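Local coordinates for soluble secreted antigen MPT53 (Mycobacterium tuberculosis, PDB 1LU4), which probably acts as a secreted thioredoxin-fold disulfide oxidoreductase that oxidises reduced, unfolded secreted proteins to form their disulfide bonds, at residues L84-A87 and I91-R94; T10-A15 and A69-V74; V28-T33 and N40-S45; F103-Y106 and S112-V115. All coordinates share one frame; numbering follows the deposited sequence.

Interaction 1: L84-A87 and I91-R94; sequences LNDA and IWAR
D86, in the inverse gamma turn that it centres, reaches to the first turn of helix 90-94, where its carboxylate meets the backbone amides of I91 and W92. Its CG stands trans to the backbone N (chi1 -175°), which swings the acid toward the helix. Along the side chain, CB passes beside the indole of W92, and CG lies 3.4 Å from the N of I91. At the tip the two oxygens share the work. OD1 accepts a nearly straight bond from the N of I91 at 3.0 Å (171° at the hydrogen), and OD2 accepts one from the N of W92 at 2.9 Å. Both donors come from the syn side, about 25° out of the carboxylate plane, and OD1 also rests 3.6 Å from CG1 of I91. OD2 also lies at the edge of the indole, near CD1 of W92, a close approach that is doubtful because the side chain has two conformers; in one of them the ring and carboxylate planes are not far from parallel. Beside this polar grip, CD1 of L84 meets CD1 of I91 at 4.1 Å, the two side chains crossing at about a right angle. The carbonyl oxygen of D86 is taken by the hydroxyl of T63. A buried carboxylate thus satisfies two amides at the start of a helix, and these N-H donors and the nearby amino end of the helix would be expected to stabilise it in its charged form.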
# COMPACT_ATOMS: atom_id res chain seq x y z
N LEU A 84 -2.47 -6.53 -2.97
CA LEU A 84 -2.35 -7.87 -2.41
C LEU A 84 -3.61 -8.21 -1.60
O LEU A 84 -4.10 -7.39 -0.84
CB LEU A 84 -1.13 -7.98 -1.47
CG LEU A 84 0.20 -7.62 -2.22
CD1 LEU A 84 1.37 -7.77 -1.28
CD2 LEU A 84 0.42 -8.47 -3.46
N ASN A 85 -4.09 -9.43 -1.79
CA ASN A 85 -5.21 -9.92 -0.98
C ASN A 85 -4.60 -10.59 0.25
O ASN A 85 -4.25 -11.78 0.17
CB ASN A 85 -6.01 -10.93 -1.82
CG ASN A 85 -7.12 -11.56 -1.00
OD1 ASN A 85 -7.43 -11.15 0.09
ND2 ASN A 85 -7.68 -12.62 -1.56
N ASP A 86 -4.40 -9.85 1.32
CA ASP A 86 -3.77 -10.41 2.51
C ASP A 86 -4.87 -10.98 3.37
O ASP A 86 -5.24 -10.47 4.43
CB ASP A 86 -3.02 -9.32 3.26
CG ASP A 86 -2.23 -9.83 4.45
OD1 ASP A 86 -1.77 -10.97 4.45
OD2 ASP A 86 -2.05 -9.07 5.41
N ALA A 87 -5.45 -12.09 2.88
CA ALA A 87 -6.73 -12.54 3.35
C ALA A 87 -6.69 -12.84 4.84
O ALA A 87 -7.69 -12.66 5.53
CB ALA A 87 -7.15 -13.79 2.57
N ILE A 91 0.55 -10.49 6.35
CA ILE A 91 1.48 -9.38 6.06
C ILE A 91 1.18 -8.20 6.95
O ILE A 91 2.10 -7.53 7.47
CB ILE A 91 1.42 -8.98 4.55
CG1 ILE A 91 1.70 -10.22 3.66
CG2 ILE A 91 2.34 -7.83 4.27
CD1 ILE A 91 1.29 -9.89 2.22
N TRP A 92 -0.09 -7.91 7.21
CA TRP A 92 -0.46 -6.83 8.11
C TRP A 92 0.19 -6.86 9.41
O TRP A 92 0.76 -6.14 10.13
CB TRP A 92 -1.93 -6.72 8.36
CG TRP A 92 -2.62 -6.05 7.25
CD1 TRP A 92 -2.64 -6.42 5.94
CD2 TRP A 92 -3.42 -4.86 7.36
NE1 TRP A 92 -3.36 -5.60 5.23
CE2 TRP A 92 -3.87 -4.62 6.05
CE3 TRP A 92 -3.82 -3.97 8.35
CZ2 TRP A 92 -4.70 -3.61 5.51
CZ3 TRP A 92 -4.65 -2.93 7.94
CH2 TRP A 92 -5.03 -2.80 6.61
N ALA A 93 0.33 -8.22 9.78
CA ALA A 93 0.94 -8.80 11.43
C ALA A 93 2.39 -8.48 11.23
O ALA A 93 2.97 -7.98 12.18
CB ALA A 93 0.55 -10.15 11.65
N ARG A 94 3.02 -8.77 10.09
CA ARG A 94 4.46 -8.63 9.93
C ARG A 94 4.84 -7.18 10.12
O ARG A 94 5.92 -6.88 10.61
CB ARG A 94 4.85 -9.28 8.58
CG ARG A 94 6.33 -9.18 8.26
CD ARG A 94 6.37 -9.78 6.84
NE ARG A 94 6.66 -11.19 7.01
CZ ARG A 94 7.81 -11.83 7.08
NH1 ARG A 94 8.99 -11.23 6.97
NH2 ARG A 94 7.76 -13.13 7.25

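Interaction 2: T10-A15 and A69-V74; sequences TTLSGA and AMQSFV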
# COMPACT_ATOMS: atom_id res chain seq x y z
N THR A 10 -0.42 -13.07 -2.70
CA THR A 10 -1.25 -13.24 -3.91
C THR A 10 -1.94 -11.91 -4.18
O THR A 10 -2.52 -11.30 -3.29
CB THR A 10 -2.30 -14.33 -3.74
OG1 THR A 10 -1.60 -15.55 -3.48
CG2 THR A 10 -3.13 -14.60 -4.98
N THR A 11 -1.89 -11.49 -5.45
CA THR A 11 -2.54 -10.24 -5.83
C THR A 11 -4.02 -10.39 -5.96
O THR A 11 -4.53 -11.54 -5.96
CB THR A 11 -1.98 -9.69 -7.16
OG1 THR A 11 -2.50 -10.48 -8.25
CG2 THR A 11 -0.45 -9.73 -7.22
N LEU A 12 -4.73 -9.27 -6.06
CA LEU A 12 -6.19 -9.40 -6.17
C LEU A 12 -6.57 -10.13 -7.44
O LEU A 12 -7.67 -10.66 -7.47
CB LEU A 12 -6.88 -8.05 -6.22
CG LEU A 12 -6.58 -7.12 -5.08
CD1 LEU A 12 -7.49 -5.88 -5.20
CD2 LEU A 12 -6.74 -7.75 -3.73
N SER A 13 -5.75 -10.14 -8.49
CA SER A 13 -5.96 -10.77 -9.78
C SER A 13 -5.66 -12.25 -9.70
O SER A 13 -5.92 -13.01 -10.63
CB SER A 13 -5.05 -10.19 -10.86
OG SER A 13 -5.49 -8.87 -11.12
N GLY A 14 -5.02 -12.67 -8.62
CA GLY A 14 -4.66 -14.06 -8.42
C GLY A 14 -3.23 -14.42 -8.75
O GLY A 14 -2.90 -15.61 -8.82
N ALA A 15 -2.38 -13.40 -9.01
CA ALA A 15 -0.99 -13.65 -9.39
C ALA A 15 -0.11 -13.75 -8.15
O ALA A 15 -0.38 -13.10 -7.12
CB ALA A 15 -0.52 -12.53 -10.30
N ALA A 69 -14.92 -7.17 -3.21
CA ALA A 69 -15.01 -5.81 -2.65
C ALA A 69 -13.67 -5.11 -2.81
O ALA A 69 -13.61 -3.89 -3.09
CB ALA A 69 -15.44 -5.87 -1.18
N MET A 70 -12.61 -5.85 -2.61
CA MET A 70 -11.26 -5.28 -2.85
C MET A 70 -11.12 -4.85 -4.27
O MET A 70 -10.63 -3.75 -4.58
CB MET A 70 -10.17 -6.28 -2.46
CG MET A 70 -10.15 -6.65 -0.98
SD MET A 70 -8.97 -8.01 -0.73
CE MET A 70 -8.96 -8.12 1.04
N GLN A 71 -11.53 -5.72 -5.20
CA GLN A 71 -11.41 -5.39 -6.63
C GLN A 71 -12.28 -4.19 -7.01
O GLN A 71 -11.88 -3.35 -7.79
CB GLN A 71 -11.86 -6.60 -7.46
CG GLN A 71 -10.84 -7.71 -7.33
CD GLN A 71 -11.25 -8.97 -8.06
OE1 GLN A 71 -12.43 -9.17 -8.44
NE2 GLN A 71 -10.29 -9.83 -8.32
N SER A 72 -13.51 -4.10 -6.45
CA SER A 72 -14.33 -2.93 -6.78
C SER A 72 -13.65 -1.66 -6.39
O SER A 72 -13.82 -0.63 -7.08
CB SER A 72 -15.66 -3.07 -6.04
OG SER A 72 -16.45 -4.07 -6.62
N PHE A 73 -12.97 -1.65 -5.23
CA PHE A 73 -12.29 -0.45 -4.76
C PHE A 73 -11.13 -0.05 -5.68
O PHE A 73 -11.02 1.09 -6.08
CB PHE A 73 -11.83 -0.77 -3.35
CG PHE A 73 -11.09 0.30 -2.62
CD1 PHE A 73 -9.71 0.47 -2.75
CD2 PHE A 73 -11.75 1.18 -1.73
CE1 PHE A 73 -9.05 1.42 -1.98
CE2 PHE A 73 -11.06 2.13 -0.99
CZ PHE A 73 -9.68 2.26 -1.10
N VAL A 74 -10.31 -1.05 -6.07
CA VAL A 74 -9.23 -0.78 -6.99
C VAL A 74 -9.77 -0.24 -8.30
O VAL A 74 -9.17 0.70 -8.88
CB VAL A 74 -8.39 -2.07 -7.19
CG1 VAL A 74 -7.50 -1.99 -8.41
CG2 VAL A 74 -7.56 -2.40 -5.95
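L12 carries the contact between the turn after strand 8-10 and helix 67-77, through an apolar side chain on one hand and its backbone carbonyl on the other. The apolar part splits between its two methyls. CD1 meets CG2 of V74 tip to tip at 3.6 Å, while CD2 lies 3.7 Å from SD of M70, whose extended chain runs at about a right angle to the leucine and then leads away. The polar part is a single bond, from NE2 of Q71 to the O of L12 at 2.9 Å. It is bent, 139° at the hydrogen; the oxygen lies close to the amide plane of Q71, but the donor stands well above the carbonyl plane of L12. Within the loop, residues T11 to G14 form a type I turn, closed by a bond from the N of G14 to the O of T11. OG1 of T11 reinforces it by accepting from the N of A15 at 3.0 Å. Placed at the edge of the fold, the turn lies against the outer strand 82-85 as well: L12 touches N83 and N85, and V74 also packs on N83 and on W32 of strand 27-32, so the loop, the helix and the sheet margin meet around one leucine.

Interaction 3: V28-T33 and N40-S45; sequences VLWFWT and NAEAPS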
# COMPACT_ATOMS: atom_id res chain seq x y z
N VAL A 28 6.42 2.16 -1.76
CA VAL A 28 5.40 2.58 -0.80
C VAL A 28 4.49 1.37 -0.60
O VAL A 28 3.92 0.85 -1.55
CB VAL A 28 4.60 3.79 -1.31
CG1 VAL A 28 3.45 4.14 -0.33
CG2 VAL A 28 5.45 5.03 -1.55
N LEU A 29 4.32 0.99 0.70
CA LEU A 29 3.26 0.05 1.05
C LEU A 29 2.08 0.84 1.59
O LEU A 29 2.26 1.75 2.42
CB LEU A 29 3.71 -0.94 2.14
CG LEU A 29 4.99 -1.72 1.87
CD1 LEU A 29 5.26 -2.67 3.02
CD2 LEU A 29 4.96 -2.45 0.51
N TRP A 30 0.87 0.48 1.16
CA TRP A 30 -0.33 1.14 1.62
C TRP A 30 -1.30 0.07 2.07
O TRP A 30 -1.78 -0.73 1.28
CB TRP A 30 -0.94 2.00 0.51
CG TRP A 30 -2.16 2.78 0.90
CD1 TRP A 30 -2.29 3.67 1.93
CD2 TRP A 30 -3.42 2.82 0.22
NE1 TRP A 30 -3.54 4.23 1.96
CE2 TRP A 30 -4.25 3.72 0.92
CE3 TRP A 30 -3.91 2.15 -0.92
CZ2 TRP A 30 -5.56 3.98 0.51
CZ3 TRP A 30 -5.24 2.42 -1.33
CH2 TRP A 30 -6.01 3.32 -0.60
N PHE A 31 -1.57 0.07 3.39
CA PHE A 31 -2.48 -0.92 4.00
C PHE A 31 -3.85 -0.35 4.06
O PHE A 31 -4.09 0.71 4.68
CB PHE A 31 -1.98 -1.23 5.44
CG PHE A 31 -0.64 -1.93 5.45
CD1 PHE A 31 0.57 -1.23 5.37
CD2 PHE A 31 -0.58 -3.34 5.54
CE1 PHE A 31 1.77 -1.91 5.39
CE2 PHE A 31 0.64 -4.00 5.54
CZ PHE A 31 1.84 -3.30 5.44
N TRP A 32 -4.80 -1.00 3.40
CA TRP A 32 -6.17 -0.45 3.25
C TRP A 32 -7.21 -1.53 3.42
O TRP A 32 -6.96 -2.74 3.36
CB TRP A 32 -6.27 0.17 1.86
CG TRP A 32 -6.08 -0.65 0.64
CD1 TRP A 32 -4.90 -0.87 0.00
CD2 TRP A 32 -7.08 -1.34 -0.13
NE1 TRP A 32 -5.06 -1.65 -1.12
CE2 TRP A 32 -6.40 -1.94 -1.22
CE3 TRP A 32 -8.46 -1.50 -0.01
CZ2 TRP A 32 -7.06 -2.70 -2.20
CZ3 TRP A 32 -9.11 -2.25 -0.98
CH2 TRP A 32 -8.42 -2.85 -2.05
N THR A 33 -8.46 -1.04 3.65
CA THR A 33 -9.62 -1.90 3.53
C THR A 33 -10.66 -1.15 2.72
O THR A 33 -10.70 0.08 2.78
CB THR A 33 -10.20 -2.27 4.93
OG1 THR A 33 -10.80 -1.10 5.58
CG2 THR A 33 -9.26 -2.91 5.89
N ASN A 40 -10.97 5.32 1.45
CA ASN A 40 -11.68 5.79 0.27
C ASN A 40 -11.28 7.22 -0.05
O ASN A 40 -11.12 7.56 -1.23
CB ASN A 40 -13.21 5.76 0.49
CG ASN A 40 -13.74 4.36 0.25
OD1 ASN A 40 -13.69 3.46 1.16
ND2 ASN A 40 -14.26 4.16 -0.92
N ALA A 41 -11.08 8.09 0.95
CA ALA A 41 -10.64 9.47 0.73
C ALA A 41 -9.25 9.51 0.18
O ALA A 41 -8.93 10.37 -0.66
CB ALA A 41 -10.77 10.26 2.01
N GLU A 42 -8.36 8.67 0.62
CA GLU A 42 -6.98 8.63 0.14
C GLU A 42 -6.81 7.99 -1.21
O GLU A 42 -5.85 8.35 -1.93
CB GLU A 42 -6.11 7.83 1.12
CG GLU A 42 -5.89 8.58 2.44
CD GLU A 42 -5.02 7.83 3.40
OE1 GLU A 42 -4.68 6.67 3.17
OE2 GLU A 42 -4.66 8.49 4.44
N ALA A 43 -7.68 7.08 -1.63
CA ALA A 43 -7.46 6.28 -2.82
C ALA A 43 -7.24 7.14 -4.07
O ALA A 43 -6.32 6.79 -4.84
CB ALA A 43 -8.61 5.33 -3.05
N PRO A 44 -7.98 8.21 -4.35
CA PRO A 44 -7.67 9.01 -5.55
C PRO A 44 -6.25 9.58 -5.54
O PRO A 44 -5.59 9.69 -6.56
CB PRO A 44 -8.71 10.13 -5.51
CG PRO A 44 -9.86 9.59 -4.68
CD PRO A 44 -9.18 8.70 -3.65
N SER A 45 -5.78 9.95 -4.33
CA SER A 45 -4.42 10.45 -4.19
C SER A 45 -3.40 9.38 -4.44
O SER A 45 -2.37 9.62 -5.09
CB SER A 45 -4.23 11.02 -2.78
OG SER A 45 -5.11 12.16 -2.67
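NE1 of W30 donates to OE1 of E42 at 3.0 Å, a bond that ties strand 27-32 to helix 37-52 within the first beta-alpha-beta unit of the thioredoxin fold. The hydrogen bond is moderately bent (153°), with the acceptor close to the indole plane, at the ring's edge, and the donor approaching OE1 nearly in line with its C-O bond. The carboxylate itself is turned 38° from the ring. For W30, CG is trans to the backbone N (chi1 -177°), and this sends the indole off the strand toward the helix. E42 answers with a chain extended beyond CG, whose CB packs 3.9 Å from CZ2 of the same indole. Its second oxygen is occupied too: OE2 accepts from the backbone N of M122, so the buried acid joins the strand and the helix to the loop before helix 124-133. CB of W32 lies over one face of the indole, 3.9 Å above the plane of the W30 ring and offset toward the rim. W30 also touches the C36/C39 pair of the thioredoxin-type motif at the start of the helix, a pair predicted to be redox-active though not joined as a disulfide in this crystal structure. At the far end of the indole, CH2 approaches the next helical residue obliquely, lying 4.0 Å from CA of A43 and 4.1 Å from its CB.

Interaction 4: F103-Y106 and S112-V115; sequences FVFY and STFV
The first torsion of Y106 (chi1 -84°), with CG beside the backbone N, turns a face of its ring to CB of S112, which lies 4.1 Å from the ring centroid and 27° off the normal, a CH-pi contact. The two residues are a non-hydrogen-bonded pair of the antiparallel beta hairpin formed by strands 102-106 and 112-115, which lie at one edge of the central sheet. The hydroxyl of Y106 is bonded further off, to the N of A1 and to the hydroxyl of Y95. On the same face as Y106 and S112, V104 places CG1 against CB of S112 at 3.8 Å and CG2 near the edge of the ring of F114, a residue modelled in two conformers. The opposite face holds F103, F105, T113 and V115. There F105 reaches diagonally past T113, its own partner, and brings CE2 to CG2 of V115 at 4.0 Å, the methyl lying at the ring edge. Helix 124-133 packs on this face, with L127 touching both F103 and F105. The backbones are joined by two pairs of bonds: F103 with V115, the N of each to the O of the other at 2.9 Å, and F105 with T113, where the N of F105 meets the O of T113 at 2.8 Å and the N of T113 donates back to the O of F105. Beside the second pair, a water donates to the O of F105 at 2.8 Å and lies 3.0 Å from OG1 of T113.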
# COMPACT_ATOMS: atom_id res chain seq x y z
N PHE A 103 0.72 3.80 5.80
CA PHE A 103 1.75 3.88 4.79
C PHE A 103 3.11 3.49 5.36
O PHE A 103 3.43 3.92 6.47
CB PHE A 103 1.88 5.29 4.26
CG PHE A 103 0.71 5.87 3.52
CD1 PHE A 103 -0.35 6.44 4.26
CD2 PHE A 103 0.69 5.88 2.15
CE1 PHE A 103 -1.40 7.01 3.58
CE2 PHE A 103 -0.37 6.46 1.46
CZ PHE A 103 -1.38 7.01 2.20
N VAL A 104 3.89 2.78 4.55
CA VAL A 104 5.31 2.61 4.80
C VAL A 104 6.02 3.14 3.58
O VAL A 104 5.86 2.63 2.49
CB VAL A 104 5.70 1.17 5.11
CG1 VAL A 104 7.17 1.08 5.44
CG2 VAL A 104 4.86 0.53 6.28
N PHE A 105 6.90 4.14 3.81
CA PHE A 105 7.64 4.81 2.75
C PHE A 105 9.07 4.30 2.79
O PHE A 105 9.81 4.63 3.75
CB PHE A 105 7.59 6.31 3.00
CG PHE A 105 6.23 6.92 2.80
CD1 PHE A 105 5.75 7.22 1.54
CD2 PHE A 105 5.42 7.15 3.92
CE1 PHE A 105 4.51 7.73 1.36
CE2 PHE A 105 4.15 7.69 3.76
CZ PHE A 105 3.71 7.97 2.48
N TYR A 106 9.49 3.50 1.82
CA TYR A 106 10.83 2.92 1.78
C TYR A 106 11.73 3.64 0.80
O TYR A 106 11.39 3.89 -0.35
CB TYR A 106 10.75 1.53 1.24
CG TYR A 106 10.39 0.42 2.23
CD1 TYR A 106 11.35 -0.01 3.13
CD2 TYR A 106 9.15 -0.14 2.25
CE1 TYR A 106 11.05 -1.00 4.02
CE2 TYR A 106 8.85 -1.17 3.15
CZ TYR A 106 9.80 -1.58 4.03
OH TYR A 106 9.50 -2.60 4.92
N SER A 112 12.95 3.24 6.27
CA SER A 112 11.54 3.55 6.05
C SER A 112 11.00 4.50 7.12
O SER A 112 11.56 4.70 8.18
CB SER A 112 10.73 2.26 5.97
OG SER A 112 10.73 1.52 7.15
N THR A 113 9.87 5.08 6.79
CA THR A 113 9.06 5.88 7.66
C THR A 113 7.62 5.45 7.50
O THR A 113 7.19 5.13 6.41
CB THR A 113 9.17 7.36 7.35
OG1 THR A 113 8.92 7.55 5.98
CG2 THR A 113 10.61 7.78 7.52
N PHE A 114 6.89 5.43 8.59
CA PHE A 114 5.49 5.05 8.56
C PHE A 114 4.59 6.20 8.92
O PHE A 114 4.96 7.11 9.70
CB PHE A 114 5.44 4.19 9.89
CG PHE A 114 4.05 3.71 10.22
CD1 PHE A 114 3.44 2.67 9.51
CD2 PHE A 114 3.27 4.28 11.21
CE1 PHE A 114 2.16 2.27 9.82
CE2 PHE A 114 1.99 3.87 11.53
CZ PHE A 114 1.39 2.83 10.82
N VAL A 115 3.35 6.16 8.37
CA VAL A 115 2.30 7.06 8.76
C VAL A 115 1.11 6.13 9.07
O VAL A 115 0.73 5.34 8.21
CB VAL A 115 1.99 8.11 7.68
CG1 VAL A 115 0.84 8.99 8.05
CG2 VAL A 115 3.29 8.91 7.42
O HOH W 1 11.36 6.89 4.40

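Overall arrangement
Three of the four contacts draw on one mixed sheet, ordered 82-85, 57-62, 27-32, 102-106, 112-115. Interaction 1 begins at one outer strand and interaction 4 joins the other outer strand to its neighbour, their centres about 16 Å apart; interaction 3 rises from the middle strand. Interaction 2 runs from the loop between strands 8-10 and 16-18 to helix 67-77, and interaction 3 falls between its segments in sequence; interactions 1 and 4 follow. Interactions 2 and 4, centres about 22 Å apart, lie on opposite sides of the chain's centre. The middle strand leads into the helix bearing the predicted redox-active cysteines, so the other contacts probably frame that site's scaffold.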